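Local structure of archease, possible chaperone (Thermotoga maritima, 1J5U) at the calcium ion site. The protein probably activates the tRNA-splicing ligase RtcB by promoting its guanylylation, and binds calcium. Numbering follows the deposited sequence.

The calcium ion site. Residues 19-20, 22, 112, 135-136. With CA (calcium ion), chain B.
In this archease-family metal site, calcium lies where the C-terminal end of the chain, following strand 127-135, meets the loop just ahead of strand 23-29. The ion is at least seven-coordinate, all by oxygen: from Asp22, Asp135, His19, the terminal carboxylate of Thr136 and three waters. In Asp22, from CB, chi1 of -69° puts CG anti to the carbonyl carbon and beside the backbone N, which brings the carboxylate towards the ion. Of the two branches, Asp22 OD2 lies 2.5 Å from the calcium ion CA and Asp22 OD1 3.8 Å from it, so binding is monodentate. Asp22 OD2 also accepts a nearly straight hydrogen bond from Thr136 N, 2.8 Å long with 174° at the hydrogen, on its anti lone pair, away from OD1. Asp22 OD1 lies 2.6 Å from water 1, a metal-bound water that is also linked to His19 N, so both carboxylate oxygens are held and rotation about CB-CG is restrained. Asp135 arrives with CG anti to its backbone N (chi1 179°) and binds tip-on, OD1 2.4 Å from the calcium ion and OD2 4.2 Å away. His19 gives its backbone carbonyl O, 2.5 Å from the calcium ion, while its imidazole points away. Thr136 binds through OXT, making the chain terminus itself a ligand. Lys112 reaches in nearly extended, NZ 4.3 Å from the calcium ion and weakly bonded to Thr136 OXT; its charge could partly offset the carboxylates.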
loop_
_atom_site.group_PDB
_atom_site.type_symbol
_atom_site.label_atom_id
_atom_site.label_comp_id
_atom_site.label_asym_id
_atom_site.label_seq_id
_atom_site.Cartn_x
_atom_site.Cartn_y
_atom_site.Cartn_z
ATOM N N HIS A 19 -11.836 -5.792 13.334
ATOM C CA HIS A 19 -11.575 -6.561 12.109
ATOM C C HIS A 19 -10.176 -6.215 11.622
ATOM O O HIS A 19 -9.690 -5.152 11.926
ATOM C CB HIS A 19 -12.533 -6.152 10.990
ATOM C CG HIS A 19 -13.973 -6.464 11.252
ATOM N ND1 HIS A 19 -14.635 -7.646 11.298
ATOM C CD2 HIS A 19 -14.936 -5.483 11.372
ATOM C CE1 HIS A 19 -15.972 -7.359 11.425
ATOM N NE2 HIS A 19 -16.128 -6.049 11.468
ATOM N N THR A 20 -9.510 -7.105 10.898
ATOM C CA THR A 20 -8.227 -6.712 10.324
ATOM C C THR A 20 -8.585 -6.426 8.862
ATOM O O THR A 20 -7.824 -5.790 8.128
ATOM C CB THR A 20 -7.148 -7.808 10.432
ATOM O OG1 THR A 20 -7.720 -9.084 10.125
ATOM C CG2 THR A 20 -6.552 -7.828 11.854
ATOM N N ASP A 22 -10.647 -4.231 7.073
ATOM C CA ASP A 22 -11.484 -3.032 7.150
ATOM C C ASP A 22 -11.862 -2.368 5.842
ATOM O O ASP A 22 -13.021 -1.991 5.663
ATOM C CB ASP A 22 -10.844 -1.991 8.062
ATOM C CG ASP A 22 -10.861 -2.418 9.515
ATOM O OD1 ASP A 22 -11.957 -2.681 10.057
ATOM O OD2 ASP A 22 -9.777 -2.506 10.109
ATOM N N LYS A 112 -3.330 1.032 9.035
ATOM C CA LYS A 112 -2.413 0.325 9.917
ATOM C C LYS A 112 -1.551 -0.717 9.221
ATOM O O LYS A 112 -0.400 -0.957 9.609
ATOM C CB LYS A 112 -3.193 -0.386 11.028
ATOM C CG LYS A 112 -3.939 0.534 11.980
ATOM C CD LYS A 112 -4.675 -0.288 13.026
ATOM C CE LYS A 112 -5.550 0.582 13.914
ATOM N NZ LYS A 112 -6.465 -0.273 14.735
ATOM N N ASP A 135 -6.099 -2.942 7.077
ATOM C CA ASP A 135 -6.533 -2.875 8.456
ATOM C C ASP A 135 -6.462 -1.396 8.869
ATOM O O ASP A 135 -5.479 -0.719 8.580
ATOM C CB ASP A 135 -5.591 -3.752 9.299
ATOM C CG ASP A 135 -5.933 -3.728 10.774
ATOM O OD1 ASP A 135 -7.114 -3.550 11.081
ATOM O OD2 ASP A 135 -5.035 -3.897 11.615
ATOM N N THR A 136 -7.522 -0.881 9.492
ATOM C CA THR A 136 -7.530 0.505 9.956
ATOM C C THR A 136 -7.850 0.536 11.452
ATOM O O THR A 136 -7.852 1.631 12.042
ATOM C CB THR A 136 -8.571 1.388 9.211
ATOM O OG1 THR A 136 -9.887 0.869 9.429
ATOM C CG2 THR A 136 -8.297 1.407 7.703
ATOM O OXT THR A 136 -8.072 -0.539 12.019
HETATM CA CA CA B . -8.983 -2.849 12.418
HETATM O O HOH W 1 -11.719 -2.658 12.621
HETATM O O HOH W 2 -9.747 -0.982 14.470
HETATM O O HOH W 3 -9.046 -4.363 14.765
#